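Local coordinates for endo-1,4-b-d-mannanase (Trichoderma reesei, PDB 1QNR), which hydrolyses internal beta-1,4-mannosidic linkages of mannan-type polysaccharides as a glycoside hydrolase family 5 endo-mannanase, at residues I82-V96 against K146-A160. Sequence-based numbering, arbitrary orientation.
Sequences INTGADGLQTLDYVV and KYVQAVVSRYANSTA. With NAG (2-acetamido-2-deoxy-beta-D-glucopyranose), chain G.
D93 and R154 both set CG anti to their own carbonyl carbon, and a bend at chi3 of R154 (92°) lays its guanidinium alongside the carboxylate. The carboxylate and guanidinium planes lie 6° apart, and the grip is side-on: R154 NE meets D93 OD1 and R154 NH2 meets D93 OD2, each at 2.9 Å and nearly straight, on the syn lone pairs. Y155 OH donates to the anti lone pair of D93 OD1 at 2.7 Å. V96 CG2 sits over the centre of the Y155 ring, 3.8 Å from its centroid, a CH-pi contact; R154 CB covers the opposite face. These contacts join helix 90-102, which precedes barrel strand 105-109, to helix 138-155, which follows it, outside the TIM barrel, with local axes 11.5 Å apart. I82, in strand 81-82, packs CG2 on A150 CB at 4.0 Å, while Y147, whose OH bonds to G57 O, offers its ring edge to I82 CG1. Replacing D93 by an alanine removes both carboxylate oxygens and would probably leave R154 without its charge partner and the Y155 hydroxyl without this acceptor. A water links R154 NH2 to T84 O; the paired charges probably offset each other beside the apolar packing, the carboxylate fixed in rotation by three bonds.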
ATOM      1  N   ILE A  82       7.481   6.840  20.287  1.00 10.78           N
ATOM      2  CA  ILE A  82       7.064   5.679  19.444  1.00  9.77           C
ATOM      3  C   ILE A  82       6.512   4.647  20.413  1.00 11.41           C
ATOM      4  O   ILE A  82       7.216   4.249  21.367  1.00 13.58           O
ATOM      5  CB  ILE A  82       8.214   5.140  18.553  1.00 10.85           C
ATOM      6  CG1 ILE A  82       8.609   6.212  17.529  1.00 10.81           C
ATOM      7  CG2 ILE A  82       7.762   3.815  17.837  1.00 12.41           C
ATOM      8  CD1 ILE A  82       9.887   5.965  16.775  1.00 11.69           C
ATOM      9  N   ASN A  83       5.248   4.211  20.265  1.00 10.43           N
ATOM     10  CA  ASN A  83       4.604   3.285  21.193  1.00 10.33           C
ATOM     11  C   ASN A  83       4.789   1.809  20.863  1.00 12.79           C
ATOM     12  O   ASN A  83       4.226   1.324  19.871  1.00 12.13           O
ATOM     13  CB  ASN A  83       3.083   3.614  21.230  1.00 11.38           C
ATOM     14  CG  ASN A  83       2.325   2.853  22.312  1.00 11.31           C
ATOM     15  OD1 ASN A  83       2.957   2.228  23.208  1.00 13.82           O
ATOM     16  ND2 ASN A  83       1.003   2.854  22.202  1.00 12.14           N
ATOM     17  N   THR A  84       5.597   1.141  21.693  1.00 13.96           N
ATOM     18  CA  THR A  84       5.826  -0.291  21.539  1.00 13.94           C
ATOM     19  C   THR A  84       5.068  -1.109  22.557  1.00 14.19           C
ATOM     20  O   THR A  84       5.280  -2.327  22.670  1.00 16.90           O
ATOM     21  CB  THR A  84       7.330  -0.678  21.594  1.00 16.72           C
ATOM     22  OG1 THR A  84       7.810  -0.343  22.916  1.00 19.86           O
ATOM     23  CG2 THR A  84       8.118   0.096  20.536  1.00 19.56           C
ATOM     24  N   GLY A  85       4.064  -0.520  23.230  1.00 13.32           N
ATOM     25  CA  GLY A  85       3.258  -1.245  24.203  1.00 16.37           C
ATOM     26  C   GLY A  85       2.100  -2.029  23.589  1.00 15.41           C
ATOM     27  O   GLY A  85       1.930  -2.158  22.365  1.00 13.57           O
ATOM     28  N   ALA A  86       1.222  -2.591  24.441  1.00 16.33           N
ATOM     29  CA  ALA A  86       0.095  -3.400  23.993  1.00 16.01           C
ATOM     30  C   ALA A  86      -0.958  -2.618  23.216  1.00 16.97           C
ATOM     31  O   ALA A  86      -1.675  -3.235  22.375  1.00 19.50           O
ATOM     32  CB  ALA A  86      -0.575  -3.999  25.240  1.00 16.90           C
ATOM     33  N   ASP A  87      -1.030  -1.290  23.426  1.00 15.55           N
ATOM     34  CA  ASP A  87      -1.947  -0.445  22.650  1.00 15.89           C
ATOM     35  C   ASP A  87      -1.150   0.242  21.527  1.00 14.56           C
ATOM     36  O   ASP A  87      -1.663   1.244  20.974  1.00 14.55           O
ATOM     37  CB  ASP A  87      -2.594   0.609  23.565  1.00 17.87           C
ATOM     38  CG  ASP A  87      -1.625   1.415  24.420  1.00 21.93           C
ATOM     39  OD1 ASP A  87      -0.372   1.305  24.381  1.00 19.89           O
ATOM     40  OD2 ASP A  87      -2.117   2.245  25.274  1.00 26.18           O
ATOM     41  N   GLY A  88       0.025  -0.279  21.190  1.00 11.80           N
ATOM     42  CA  GLY A  88       0.841   0.310  20.145  1.00 12.71           C
ATOM     43  C   GLY A  88       1.323  -0.673  19.119  1.00 12.38           C
ATOM     44  O   GLY A  88       0.449  -1.497  18.658  1.00 12.05           O
ATOM     45  N   LEU A  89       2.585  -0.792  18.771  1.00 11.02           N
ATOM     46  CA  LEU A  89       3.055  -1.697  17.684  1.00 12.35           C
ATOM     47  C   LEU A  89       2.861  -3.160  17.984  1.00 13.45           C
ATOM     48  O   LEU A  89       3.007  -3.940  17.058  1.00 12.96           O
ATOM     49  CB  LEU A  89       4.495  -1.309  17.336  1.00 12.02           C
ATOM     50  CG  LEU A  89       4.647  -0.027  16.513  1.00 11.13           C
ATOM     51  CD1 LEU A  89       6.115   0.425  16.504  1.00 13.29           C
ATOM     52  CD2 LEU A  89       4.084  -0.163  15.111  1.00 11.09           C
ATOM     53  N   GLN A  90       2.591  -3.553  19.249  1.00 12.81           N
ATOM     54  CA  GLN A  90       2.233  -4.975  19.450  1.00 13.03           C
ATOM     55  C   GLN A  90       0.993  -5.345  18.701  1.00 11.74           C
ATOM     56  O   GLN A  90       0.871  -6.593  18.387  1.00 13.32           O
ATOM     57  CB  GLN A  90       2.057  -5.214  20.985  1.00 16.04           C
ATOM     58  CG  GLN A  90       3.336  -5.059  21.778  1.00 16.17           C
ATOM     59  CD  GLN A  90       3.187  -5.368  23.274  1.00 19.74           C
ATOM     60  OE1 GLN A  90       2.360  -6.221  23.601  1.00 21.44           O
ATOM     61  NE2 GLN A  90       4.007  -4.747  24.091  1.00 20.22           N
ATOM     62  N   THR A  91       0.028  -4.534  18.290  1.00 13.15           N
ATOM     63  CA  THR A  91      -1.103  -4.907  17.444  1.00 14.47           C
ATOM     64  C   THR A  91      -0.550  -5.280  16.055  1.00 14.51           C
ATOM     65  O   THR A  91      -0.978  -6.298  15.481  1.00 14.78           O
ATOM     66  CB  THR A  91      -2.323  -3.929  17.256  1.00 14.50           C
ATOM     67  OG1 THR A  91      -1.822  -2.712  16.616  1.00 17.39           O
ATOM     68  CG2 THR A  91      -2.740  -3.493  18.672  1.00 18.72           C
ATOM     69  N   LEU A  92       0.400  -4.467  15.510  1.00 12.48           N
ATOM     70  CA  LEU A  92       1.023  -4.871  14.207  1.00 12.03           C
ATOM     71  C   LEU A  92       1.899  -6.131  14.346  1.00 11.36           C
ATOM     72  O   LEU A  92       1.874  -6.957  13.378  1.00 10.88           O
ATOM     73  CB  LEU A  92       1.869  -3.686  13.701  1.00 12.44           C
ATOM     74  CG  LEU A  92       2.442  -3.822  12.271  1.00 10.61           C
ATOM     75  CD1 LEU A  92       1.354  -3.994  11.207  1.00 14.07           C
ATOM     76  CD2 LEU A  92       3.287  -2.566  11.946  1.00 10.90           C
ATOM     77  N   ASP A  93       2.481  -6.369  15.531  1.00  9.92           N
ATOM     78  CA  ASP A  93       3.268  -7.622  15.645  1.00  9.79           C
ATOM     79  C   ASP A  93       2.352  -8.840  15.434  1.00 11.01           C
ATOM     80  O   ASP A  93       2.743  -9.862  14.838  1.00 11.14           O
ATOM     81  CB  ASP A  93       3.885  -7.766  17.051  1.00 11.15           C
ATOM     82  CG  ASP A  93       4.972  -6.785  17.396  1.00 13.94           C
ATOM     83  OD1 ASP A  93       5.539  -6.127  16.498  1.00 14.14           O
ATOM     84  OD2 ASP A  93       5.325  -6.732  18.617  1.00 15.86           O
ATOM     85  N   TYR A  94       1.108  -8.805  15.959  1.00 11.29           N
ATOM     86  CA  TYR A  94       0.194  -9.940  15.796  1.00 10.23           C
ATOM     87  C   TYR A  94      -0.208 -10.161  14.343  1.00 11.11           C
ATOM     88  O   TYR A  94      -0.427 -11.264  13.857  1.00 11.59           O
ATOM     89  CB  TYR A  94      -1.014  -9.878  16.782  1.00 11.52           C
ATOM     90  CG  TYR A  94      -1.713 -11.257  16.766  1.00 12.57           C
ATOM     91  CD1 TYR A  94      -1.151 -12.339  17.468  1.00 15.31           C
ATOM     92  CD2 TYR A  94      -2.826 -11.516  15.979  1.00 13.96           C
ATOM     93  CE1 TYR A  94      -1.720 -13.607  17.414  1.00 17.19           C
ATOM     94  CE2 TYR A  94      -3.388 -12.782  15.921  1.00 15.88           C
ATOM     95  CZ  TYR A  94      -2.837 -13.818  16.636  1.00 18.76           C
ATOM     96  OH  TYR A  94      -3.415 -15.095  16.631  1.00 21.73           O
ATOM     97  N   VAL A  95      -0.421  -9.012  13.602  1.00 10.48           N
ATOM     98  CA  VAL A  95      -0.708  -9.115  12.169  1.00 11.06           C
ATOM     99  C   VAL A  95       0.407  -9.822  11.433  1.00 10.08           C
ATOM    100  O   VAL A  95       0.133 -10.690  10.585  1.00  9.98           O
ATOM    101  CB  VAL A  95      -0.978  -7.674  11.601  1.00 10.76           C
ATOM    102  CG1 VAL A  95      -1.143  -7.724  10.073  1.00 13.18           C
ATOM    103  CG2 VAL A  95      -2.233  -7.103  12.221  1.00 13.21           C
ATOM    104  N   VAL A  96       1.661  -9.460  11.734  1.00  8.93           N
ATOM    105  CA  VAL A  96       2.775 -10.194  11.075  1.00  9.33           C
ATOM    106  C   VAL A  96       2.837 -11.668  11.539  1.00  9.98           C
ATOM    107  O   VAL A  96       3.021 -12.537  10.665  1.00 10.53           O
ATOM    108  CB  VAL A  96       4.105  -9.495  11.402  1.00  9.59           C
ATOM    109  CG1 VAL A  96       5.306 -10.261  10.845  1.00 13.05           C
ATOM    110  CG2 VAL A  96       4.086  -8.053  10.871  1.00 11.62           C
ATOM    111  N   LYS A 146      13.302   7.936  12.175  1.00  9.03           N
ATOM    112  CA  LYS A 146      13.355   7.176  13.443  1.00 10.61           C
ATOM    113  C   LYS A 146      12.171   6.205  13.487  1.00 10.96           C
ATOM    114  O   LYS A 146      12.331   5.048  13.943  1.00 11.11           O
ATOM    115  CB  LYS A 146      13.272   8.125  14.657  1.00 12.72           C
ATOM    116  CG  LYS A 146      14.535   8.886  15.001  0.50 14.14           C
ATOM    117  CD  LYS A 146      14.337   9.674  16.323  0.50 16.36           C
ATOM    118  CE  LYS A 146      14.244   8.767  17.513  0.50 21.31           C
ATOM    119  NZ  LYS A 146      14.621   9.432  18.807  0.50 25.27           N
ATOM    120  N   TYR A 147      10.998   6.608  12.969  1.00  9.06           N
ATOM    121  CA  TYR A 147       9.833   5.664  12.944  1.00  9.71           C
ATOM    122  C   TYR A 147      10.020   4.565  11.931  1.00  9.64           C
ATOM    123  O   TYR A 147       9.773   3.387  12.272  1.00  9.50           O
ATOM    124  CB  TYR A 147       8.533   6.528  12.612  1.00  9.27           C
ATOM    125  CG  TYR A 147       7.316   5.615  12.695  1.00  8.14           C
ATOM    126  CD1 TYR A 147       6.906   5.141  13.965  1.00  8.75           C
ATOM    127  CD2 TYR A 147       6.627   5.212  11.557  1.00  8.49           C
ATOM    128  CE1 TYR A 147       5.842   4.256  14.077  1.00  8.89           C
ATOM    129  CE2 TYR A 147       5.545   4.319  11.671  1.00  8.00           C
ATOM    130  CZ  TYR A 147       5.220   3.822  12.904  1.00  8.33           C
ATOM    131  OH  TYR A 147       4.141   2.895  13.028  1.00  9.37           O
ATOM    132  N   VAL A 148      10.534   4.831  10.746  1.00  8.46           N
ATOM    133  CA  VAL A 148      10.925   3.789   9.778  1.00  8.85           C
ATOM    134  C   VAL A 148      11.843   2.775  10.468  1.00  9.99           C
ATOM    135  O   VAL A 148      11.665   1.537  10.295  1.00 10.79           O
ATOM    136  CB  VAL A 148      11.587   4.415   8.524  1.00  9.24           C
ATOM    137  CG1 VAL A 148      12.195   3.339   7.617  1.00 10.45           C
ATOM    138  CG2 VAL A 148      10.591   5.249   7.711  1.00  9.30           C
ATOM    139  N   GLN A 149      12.913   3.278  11.136  1.00 10.47           N
ATOM    140  CA  GLN A 149      13.778   2.254  11.800  1.00 10.28           C
ATOM    141  C   GLN A 149      13.031   1.417  12.822  1.00 10.29           C
ATOM    142  O   GLN A 149      13.347   0.174  12.927  1.00 11.93           O
ATOM    143  CB  GLN A 149      15.008   2.995  12.418  1.00 13.03           C
ATOM    144  CG  GLN A 149      16.059   2.016  12.954  1.00 13.98           C
ATOM    145  CD  GLN A 149      15.890   1.412  14.309  1.00 17.82           C
ATOM    146  OE1 GLN A 149      15.176   1.880  15.214  1.00 20.65           O
ATOM    147  NE2 GLN A 149      16.586   0.289  14.582  1.00 20.56           N
ATOM    148  N   ALA A 150      12.152   2.042  13.586  1.00  9.32           N
ATOM    149  CA  ALA A 150      11.425   1.254  14.629  1.00 11.81           C
ATOM    150  C   ALA A 150      10.533   0.197  14.008  1.00 12.65           C
ATOM    151  O   ALA A 150      10.388  -0.881  14.626  1.00 14.87           O
ATOM    152  CB  ALA A 150      10.600   2.223  15.478  1.00 12.22           C
ATOM    153  N   VAL A 151       9.941   0.452  12.810  1.00 10.54           N
ATOM    154  CA  VAL A 151       9.096  -0.595  12.219  1.00  9.73           C
ATOM    155  C   VAL A 151       9.914  -1.631  11.488  1.00  8.98           C
ATOM    156  O   VAL A 151       9.802  -2.867  11.747  1.00 10.37           O
ATOM    157  CB  VAL A 151       8.086   0.057  11.226  1.00  8.87           C
ATOM    158  CG1 VAL A 151       7.269  -1.026  10.448  1.00  9.97           C
ATOM    159  CG2 VAL A 151       7.096   0.979  12.004  1.00 10.71           C
ATOM    160  N   VAL A 152      10.873  -1.203  10.644  1.00  9.27           N
ATOM    161  CA  VAL A 152      11.689  -2.127   9.849  1.00  9.02           C
ATOM    162  C   VAL A 152      12.478  -3.073  10.755  1.00 11.31           C
ATOM    163  O   VAL A 152      12.547  -4.300  10.459  1.00 11.24           O
ATOM    164  CB  VAL A 152      12.632  -1.434   8.860  1.00  9.55           C
ATOM    165  CG1 VAL A 152      13.592  -2.422   8.215  1.00 10.16           C
ATOM    166  CG2 VAL A 152      11.840  -0.693   7.771  1.00 10.24           C
ATOM    167  N   SER A 153      13.073  -2.535  11.865  1.00 11.45           N
ATOM    168  CA  SER A 153      13.900  -3.438  12.688  1.00 11.30           C
ATOM    169  C   SER A 153      13.070  -4.505  13.353  1.00 12.37           C
ATOM    170  O   SER A 153      13.710  -5.572  13.712  1.00 14.61           O
ATOM    171  CB  SER A 153      14.690  -2.617  13.702  1.00 15.10           C
ATOM    172  OG  SER A 153      13.821  -1.970  14.599  1.00 15.68           O
ATOM    173  N   ARG A 154      11.756  -4.368  13.523  1.00 11.71           N
ATOM    174  CA  ARG A 154      10.982  -5.449  14.126  1.00 12.03           C
ATOM    175  C   ARG A 154      10.844  -6.654  13.238  1.00 11.42           C
ATOM    176  O   ARG A 154      10.686  -7.822  13.740  1.00 14.27           O
ATOM    177  CB  ARG A 154       9.513  -4.986  14.501  1.00 14.81           C
ATOM    178  CG  ARG A 154       9.571  -3.954  15.604  1.00 14.72           C
ATOM    179  CD  ARG A 154       8.175  -3.400  15.970  1.00 12.99           C
ATOM    180  NE  ARG A 154       7.516  -4.147  17.079  1.00 12.04           N
ATOM    181  CZ  ARG A 154       7.810  -3.954  18.359  1.00 13.23           C
ATOM    182  NH1 ARG A 154       8.720  -3.022  18.733  1.00 14.19           N
ATOM    183  NH2 ARG A 154       7.220  -4.672  19.322  1.00 13.82           N
ATOM    184  N   TYR A 155      10.727  -6.443  11.892  1.00  9.88           N
ATOM    185  CA  TYR A 155      10.309  -7.532  10.993  1.00  9.60           C
ATOM    186  C   TYR A 155      11.338  -7.763   9.891  1.00  8.18           C
ATOM    187  O   TYR A 155      11.059  -8.472   8.909  1.00  8.90           O
ATOM    188  CB  TYR A 155       8.936  -7.230  10.348  1.00 10.88           C
ATOM    189  CG  TYR A 155       7.923  -6.650  11.343  1.00  9.94           C
ATOM    190  CD1 TYR A 155       7.533  -7.385  12.455  1.00  9.18           C
ATOM    191  CD2 TYR A 155       7.327  -5.408  11.123  1.00 11.12           C
ATOM    192  CE1 TYR A 155       6.651  -6.862  13.420  1.00 10.17           C
ATOM    193  CE2 TYR A 155       6.433  -4.906  12.075  1.00 12.30           C
ATOM    194  CZ  TYR A 155       6.070  -5.625  13.176  1.00 11.59           C
ATOM    195  OH  TYR A 155       5.152  -5.066  14.060  1.00 12.33           O
ATOM    196  N   ALA A 156      12.556  -7.160   9.995  1.00  8.83           N
ATOM    197  CA  ALA A 156      13.566  -7.249   8.919  1.00  7.26           C
ATOM    198  C   ALA A 156      13.909  -8.669   8.514  1.00  8.43           C
ATOM    199  O   ALA A 156      14.261  -8.917   7.326  1.00  8.54           O
ATOM    200  CB  ALA A 156      14.872  -6.479   9.287  1.00 10.44           C
ATOM    201  N   ASN A 157      13.815  -9.688   9.425  1.00  8.96           N
ATOM    202  CA  ASN A 157      14.152 -11.043   9.071  1.00  8.25           C
ATOM    203  C   ASN A 157      12.952 -11.993   8.968  1.00  8.20           C
ATOM    204  O   ASN A 157      13.093 -13.243   8.830  1.00  8.68           O
ATOM    205  CB  ASN A 157      15.161 -11.658  10.072  1.00  8.10           C
ATOM    206  CG  ASN A 157      16.405 -10.814  10.153  1.00  8.84           C
ATOM    207  OD1 ASN A 157      16.563  -9.718  10.750  1.00  9.41           O
ATOM    208  ND2 ASN A 157      17.473 -11.325   9.473  1.00  8.83           N
ATOM    209  N   SER A 158      11.757 -11.399   8.949  1.00  8.77           N
ATOM    210  CA  SER A 158      10.536 -12.182   8.748  1.00  8.98           C
ATOM    211  C   SER A 158      10.284 -12.454   7.261  1.00  9.49           C
ATOM    212  O   SER A 158      10.340 -11.497   6.435  1.00 10.45           O
ATOM    213  CB  SER A 158       9.289 -11.408   9.335  1.00  9.74           C
ATOM    214  OG  SER A 158       8.077 -12.176   8.941  1.00 10.19           O
ATOM    215  N   THR A 159       9.889 -13.660   6.850  1.00  8.94           N
ATOM    216  CA  THR A 159       9.557 -13.934   5.460  1.00  9.83           C
ATOM    217  C   THR A 159       8.105 -13.504   5.106  1.00  8.78           C
ATOM    218  O   THR A 159       7.774 -13.570   3.924  1.00 10.11           O
ATOM    219  CB  THR A 159       9.747 -15.421   5.103  1.00 11.92           C
ATOM    220  OG1 THR A 159       8.988 -16.202   6.002  1.00 14.79           O
ATOM    221  CG2 THR A 159      11.235 -15.834   5.228  1.00 13.82           C
ATOM    222  N   ALA A 160       7.363 -12.935   6.052  1.00  8.67           N
ATOM    223  CA  ALA A 160       5.998 -12.472   5.702  1.00  9.73           C
ATOM    224  C   ALA A 160       5.959 -11.088   5.127  1.00 10.09           C
ATOM    225  O   ALA A 160       4.846 -10.683   4.766  1.00 10.27           O
ATOM    226  CB  ALA A 160       5.125 -12.565   6.981  1.00 10.52           C
TER
HETATM  227  C1  NAG G 431      18.926 -10.642   9.325  1.00  9.86           C
HETATM  228  C2  NAG G 431      20.023 -11.677   9.525  1.00  9.21           C
HETATM  229  C3  NAG G 431      21.316 -10.896   9.286  1.00  9.75           C
HETATM  230  C4  NAG G 431      21.314 -10.223   7.894  1.00  8.84           C
HETATM  231  C5  NAG G 431      20.090  -9.272   7.753  1.00 10.07           C
HETATM  232  C6  NAG G 431      19.978  -8.664   6.359  1.00 10.79           C
HETATM  233  C7  NAG G 431      20.018 -13.445  11.237  1.00 14.21           C
HETATM  234  C8  NAG G 431      20.100 -13.728  12.702  1.00 14.49           C
HETATM  235  N2  NAG G 431      19.913 -12.110  10.950  1.00 11.71           N
HETATM  236  O3  NAG G 431      22.400 -11.849   9.349  1.00 12.66           O
HETATM  237  O4  NAG G 431      22.525  -9.393   7.776  1.00 12.06           O
HETATM  238  O5  NAG G 431      18.924 -10.085   7.982  1.00  9.55           O
HETATM  239  O6  NAG G 431      18.947  -7.604   6.398  1.00 12.24           O
HETATM  240  O7  NAG G 431      20.118 -14.253  10.366  1.00 14.78           O
HETATM  241  O   HOH W   1       7.241  -4.322  22.303  1.00 22.34           O